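Local coordinates for protein FprA (Mycobacterium tuberculosis, PDB 1LQT) that uses FAD to pass electrons between NADPH and ferredoxin, and may supply electrons to cytochrome P450 systems, at residues Leu42-Arg50 / Trp423-Arg431. Numbering follows the deposited sequence.
Sequences LPTPWGLVR and WQVIDAFER. With FAD (flavin-adenine dinucleotide), chain H.
The indole of W423 is held between P45 on one face and D427 CB, from its own helix, on the other. P45 CD sits 3.4 Å from the centroid of the six-membered ring of W423, only 17° off the ring normal, a CH-pi contact for which proline's rigid, electron-poor CH2 groups are well suited. At its rim W423 presents CZ2 to W46, whose broad ring offers a flat face, 3.7 Å from W46 CH2; with the planes at 78° this is a T-shaped stack. P45 CG lies on that same face of W46.

In the Rossmann-type FAD-binding domain, the loop after strand 34-40 runs into the short helix 48-51, with G47 at its N-cap, and helix 420-434 packs against it from near the C terminus. T44 brings a methyl, CG2, over the centre of the R50 guanidinium. A chi1 of 176° sends the extended R50 chain straight out from helix 48-51 to E430. Arginine and glutamate can pair through two parallel bonds: R50 NH1 reaches E430 OE1 and R50 NH2 reaches E430 OE2, both at 2.8 Å, each nearly straight N-H meeting the syn lone pair of its oxygen. R441 also bridges E430 OE1 and L444 N bonds OE2, probably helping offset the buried negative charge.

G47, its positive phi easy for glycine, brings CA within 3.2 Å of FAD O3B, and L48 N donates to phosphate oxygen O2A at 3.0 Å.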
loop_
_atom_site.group_PDB
_atom_site.type_symbol
_atom_site.label_atom_id
_atom_site.label_comp_id
_atom_site.label_asym_id
_atom_site.label_seq_id
_atom_site.Cartn_x
_atom_site.Cartn_y
_atom_site.Cartn_z
ATOM N N LEU A 42 1.848 0.663 -14.059
ATOM C CA LEU A 42 0.446 0.511 -14.417
ATOM C C LEU A 42 0.043 1.576 -15.416
ATOM O O LEU A 42 0.710 2.594 -15.567
ATOM C CB LEU A 42 -0.425 0.659 -13.159
ATOM C CG LEU A 42 -0.105 -0.329 -12.051
ATOM C CD1 LEU A 42 -1.055 -0.100 -10.891
ATOM C CD2 LEU A 42 -0.178 -1.768 -12.495
ATOM N N PRO A 43 -1.082 1.399 -16.098
ATOM C CA PRO A 43 -1.592 2.463 -16.957
ATOM C C PRO A 43 -2.061 3.698 -16.190
ATOM O O PRO A 43 -2.220 4.766 -16.777
ATOM C CB PRO A 43 -2.780 1.793 -17.675
ATOM C CG PRO A 43 -2.421 0.357 -17.660
ATOM C CD PRO A 43 -1.809 0.137 -16.320
ATOM N N THR A 44 -2.321 3.520 -14.901
ATOM C CA THR A 44 -2.926 4.527 -14.057
ATOM C C THR A 44 -1.936 5.009 -13.006
ATOM O O THR A 44 -1.222 4.187 -12.448
ATOM C CB THR A 44 -4.158 3.945 -13.347
ATOM O OG1 THR A 44 -3.745 2.828 -12.532
ATOM C CG2 THR A 44 -5.194 3.401 -14.315
ATOM N N PRO A 45 -1.946 6.303 -12.703
ATOM C CA PRO A 45 -1.081 6.863 -11.665
ATOM C C PRO A 45 -1.695 6.690 -10.286
ATOM O O PRO A 45 -2.802 6.172 -10.112
ATOM C CB PRO A 45 -1.024 8.342 -12.049
ATOM C CG PRO A 45 -2.435 8.599 -12.574
ATOM C CD PRO A 45 -2.762 7.351 -13.339
ATOM N N TRP A 46 -0.917 7.143 -9.304
ATOM C CA TRP A 46 -1.325 7.392 -7.919
ATOM C C TRP A 46 -0.990 6.279 -6.931
ATOM O O TRP A 46 -1.176 6.438 -5.736
ATOM C CB TRP A 46 -2.774 7.873 -7.763
ATOM C CG TRP A 46 -3.117 9.077 -8.641
ATOM C CD1 TRP A 46 -2.243 10.002 -9.213
ATOM C CD2 TRP A 46 -4.416 9.492 -9.009
ATOM N NE1 TRP A 46 -2.944 10.918 -9.939
ATOM C CE2 TRP A 46 -4.280 10.616 -9.854
ATOM C CE3 TRP A 46 -5.698 9.011 -8.749
ATOM C CZ2 TRP A 46 -5.390 11.285 -10.396
ATOM C CZ3 TRP A 46 -6.781 9.671 -9.281
ATOM C CH2 TRP A 46 -6.622 10.775 -10.116
ATOM N N GLY A 47 -0.478 5.166 -7.420
ATOM C CA GLY A 47 -0.028 4.102 -6.551
ATOM C C GLY A 47 -1.122 3.660 -5.619
ATOM O O GLY A 47 -2.269 3.437 -6.010
ATOM N N LEU A 48 -0.775 3.489 -4.355
ATOM C CA LEU A 48 -1.712 2.986 -3.342
ATOM C C LEU A 48 -2.815 3.990 -3.052
ATOM O O LEU A 48 -3.829 3.603 -2.471
ATOM C CB LEU A 48 -0.987 2.604 -2.068
ATOM C CG LEU A 48 -0.128 1.342 -2.138
ATOM C CD1 LEU A 48 0.706 1.238 -0.875
ATOM C CD2 LEU A 48 -0.980 0.095 -2.302
ATOM N N VAL A 49 -2.694 5.260 -3.446
ATOM C CA VAL A 49 -3.840 6.147 -3.257
ATOM C C VAL A 49 -5.034 5.578 -4.043
ATOM O O VAL A 49 -6.171 5.652 -3.587
ATOM C CB VAL A 49 -3.512 7.590 -3.644
ATOM C CG1 VAL A 49 -4.736 8.475 -3.720
ATOM C CG2 VAL A 49 -2.496 8.173 -2.692
ATOM N N ARG A 50 -4.787 5.073 -5.230
ATOM C CA ARG A 50 -5.790 4.393 -6.030
ATOM C C ARG A 50 -5.987 2.939 -5.627
ATOM O O ARG A 50 -7.128 2.518 -5.404
ATOM C CB ARG A 50 -5.418 4.488 -7.512
ATOM C CG ARG A 50 -6.346 3.720 -8.427
ATOM C CD ARG A 50 -5.921 3.754 -9.856
ATOM N NE ARG A 50 -6.587 2.772 -10.679
ATOM C CZ ARG A 50 -7.618 3.005 -11.511
ATOM N NH1 ARG A 50 -8.140 4.205 -11.624
ATOM N NH2 ARG A 50 -8.099 2.020 -12.234
ATOM N N TRP A 423 -4.188 8.590 -19.982
ATOM C CA TRP A 423 -4.686 8.322 -18.639
ATOM C C TRP A 423 -5.949 9.140 -18.406
ATOM O O TRP A 423 -6.901 8.630 -17.815
ATOM C CB TRP A 423 -3.614 8.658 -17.586
ATOM C CG TRP A 423 -4.215 9.159 -16.295
ATOM C CD1 TRP A 423 -4.085 10.394 -15.815
ATOM C CD2 TRP A 423 -5.079 8.465 -15.400
ATOM N NE1 TRP A 423 -4.802 10.544 -14.658
ATOM C CE2 TRP A 423 -5.441 9.369 -14.394
ATOM C CE3 TRP A 423 -5.620 7.170 -15.356
ATOM C CZ2 TRP A 423 -6.274 9.026 -13.339
ATOM C CZ3 TRP A 423 -6.480 6.834 -14.308
ATOM C CH2 TRP A 423 -6.810 7.769 -13.327
ATOM N N GLN A 424 -5.993 10.391 -18.844
ATOM C CA GLN A 424 -7.183 11.202 -18.603
ATOM C C GLN A 424 -8.419 10.598 -19.244
ATOM O O GLN A 424 -9.522 10.753 -18.727
ATOM C CB GLN A 424 -6.935 12.646 -19.034
ATOM C CG GLN A 424 -5.940 13.357 -18.116
ATOM C CD GLN A 424 -5.498 14.692 -18.623
ATOM O OE1 GLN A 424 -6.135 15.294 -19.438
ATOM N NE2 GLN A 424 -4.402 15.182 -18.111
ATOM N N VAL A 425 -8.252 9.915 -20.363
ATOM C CA VAL A 425 -9.356 9.192 -21.005
ATOM C C VAL A 425 -9.785 8.010 -20.143
ATOM O O VAL A 425 -10.979 7.839 -19.907
ATOM C CB VAL A 425 -8.967 8.734 -22.428
ATOM C CG1 VAL A 425 -10.075 7.946 -23.073
ATOM C CG2 VAL A 425 -8.602 9.939 -23.289
ATOM N N ILE A 426 -8.852 7.192 -19.679
ATOM C CA ILE A 426 -9.183 6.124 -18.741
ATOM C C ILE A 426 -9.964 6.679 -17.553
ATOM O O ILE A 426 -10.982 6.134 -17.161
ATOM C CB ILE A 426 -7.914 5.409 -18.254
ATOM C CG1 ILE A 426 -7.275 4.596 -19.394
ATOM C CG2 ILE A 426 -8.221 4.503 -17.051
ATOM C CD1 ILE A 426 -5.875 4.070 -19.080
ATOM N N ASP A 427 -9.439 7.751 -16.956
ATOM C CA ASP A 427 -10.049 8.352 -15.786
ATOM C C ASP A 427 -11.492 8.773 -16.072
ATOM O O ASP A 427 -12.406 8.485 -15.299
ATOM C CB ASP A 427 -9.192 9.531 -15.358
ATOM C CG ASP A 427 -9.690 10.229 -14.140
ATOM O OD1 ASP A 427 -10.118 9.551 -13.191
ATOM O OD2 ASP A 427 -9.707 11.463 -14.117
ATOM N N ALA A 428 -11.682 9.471 -17.182
ATOM C CA ALA A 428 -13.008 9.911 -17.541
ATOM C C ALA A 428 -13.945 8.736 -17.762
ATOM O O ALA A 428 -15.112 8.792 -17.366
ATOM C CB ALA A 428 -12.926 10.779 -18.778
ATOM N N PHE A 429 -13.456 7.703 -18.419
ATOM C CA PHE A 429 -14.264 6.515 -18.653
ATOM C C PHE A 429 -14.727 5.909 -17.340
ATOM O O PHE A 429 -15.896 5.580 -17.172
ATOM C CB PHE A 429 -13.420 5.529 -19.459
ATOM C CG PHE A 429 -14.154 4.310 -19.942
ATOM C CD1 PHE A 429 -14.594 4.214 -21.259
ATOM C CD2 PHE A 429 -14.381 3.227 -19.099
ATOM C CE1 PHE A 429 -15.216 3.087 -21.716
ATOM C CE2 PHE A 429 -15.022 2.122 -19.550
ATOM C CZ PHE A 429 -15.442 2.054 -20.862
ATOM N N GLU A 430 -13.807 5.735 -16.405
ATOM C CA GLU A 430 -14.119 5.106 -15.142
ATOM C C GLU A 430 -15.101 5.936 -14.340
ATOM O O GLU A 430 -16.054 5.421 -13.784
ATOM C CB GLU A 430 -12.838 4.859 -14.355
ATOM C CG GLU A 430 -11.900 3.835 -14.966
ATOM C CD GLU A 430 -10.706 3.543 -14.080
ATOM O OE1 GLU A 430 -10.342 4.430 -13.269
ATOM O OE2 GLU A 430 -10.144 2.435 -14.173
ATOM N N ARG A 431 -14.876 7.237 -14.280
ATOM C CA ARG A 431 -15.772 8.100 -13.529
ATOM C C ARG A 431 -17.172 8.110 -14.122
ATOM O O ARG A 431 -18.155 8.042 -13.412
ATOM C CB ARG A 431 -15.210 9.510 -13.370
ATOM C CG ARG A 431 -14.074 9.615 -12.380
ATOM C CD ARG A 431 -13.565 11.024 -12.140
ATOM N NE ARG A 431 -12.721 11.466 -13.234
ATOM C CZ ARG A 431 -13.099 12.238 -14.246
ATOM N NH1 ARG A 431 -14.332 12.728 -14.342
ATOM N NH2 ARG A 431 -12.219 12.505 -15.175
HETATM P PA FAD H . 3.061 3.467 -3.666
HETATM O O1A FAD H . 2.968 2.002 -3.511
HETATM O O2A FAD H . 1.890 4.323 -3.354
HETATM O O5B FAD H . 3.473 3.797 -5.176
HETATM C C5B FAD H . 4.466 3.003 -5.837
HETATM C C4B FAD H . 4.215 3.154 -7.332
HETATM O O4B FAD H . 5.353 2.621 -8.003
HETATM C C3B FAD H . 2.992 2.383 -7.842
HETATM O O3B FAD H . 2.168 3.173 -8.668
HETATM C C2B FAD H . 3.613 1.220 -8.569
HETATM O O2B FAD H . 2.822 0.632 -9.576
HETATM C C1B FAD H . 4.908 1.846 -9.100
HETATM N N9A FAD H . 5.956 0.891 -9.437
HETATM C C8A FAD H . 6.395 -0.141 -8.654
HETATM N N7A FAD H . 7.375 -0.823 -9.233
HETATM C C5A FAD H . 7.548 -0.218 -10.462
HETATM C C6A FAD H . 8.422 -0.500 -11.515
HETATM N N6A FAD H . 9.336 -1.457 -11.485
HETATM N N1A FAD H . 8.347 0.309 -12.608
HETATM C C2A FAD H . 7.452 1.334 -12.627
HETATM N N3A FAD H . 6.592 1.660 -11.653
HETATM C C4A FAD H . 6.680 0.854 -10.591
HETATM N N1 FAD H . -2.396 6.163 3.944
HETATM C C2 FAD H . -3.269 7.130 4.344
HETATM O O2 FAD H . -2.886 8.255 4.602
HETATM N N3 FAD H . -4.609 6.805 4.480
HETATM C C4 FAD H . -5.137 5.589 4.157
HETATM O O4 FAD H . -6.364 5.372 4.266
HETATM C C4X FAD H . -4.242 4.617 3.696
HETATM N N5 FAD H . -4.696 3.371 3.326
HETATM C C5X FAD H . -3.802 2.415 2.915
HETATM C C6 FAD H . -4.246 1.162 2.572
HETATM C C7 FAD H . -3.378 0.142 2.225
HETATM C C7M FAD H . -3.911 -1.210 1.839
HETATM C C8 FAD H . -2.006 0.423 2.193
HETATM C C8M FAD H . -1.013 -0.652 1.847
HETATM C C9 FAD H . -1.540 1.696 2.516
HETATM C C9A FAD H . -2.422 2.704 2.879
HETATM N N10 FAD H . -1.974 3.983 3.229
HETATM C C10 FAD H . -2.878 4.942 3.612
HETATM C "C1'" FAD H . -0.533 4.359 3.153
HETATM C "C2'" FAD H . -0.166 4.886 1.767
HETATM O "O2'" FAD H . -0.713 4.016 0.808
HETATM C "C3'" FAD H . 1.367 4.945 1.623
HETATM O "O3'" FAD H . 1.928 5.848 2.570
HETATM C "C4'" FAD H . 1.878 5.476 0.284
HETATM O "O4'" FAD H . 1.027 5.089 -0.791
HETATM C "C5'" FAD H . 3.302 4.985 0.023
HETATM O "O5'" FAD H . 3.740 5.709 -1.133
HETATM P P FAD H . 4.886 5.223 -2.119
HETATM O O1P FAD H . 4.979 6.310 -3.119
HETATM O O2P FAD H . 6.137 4.819 -1.409
HETATM O O3P FAD H . 4.356 3.886 -2.786
#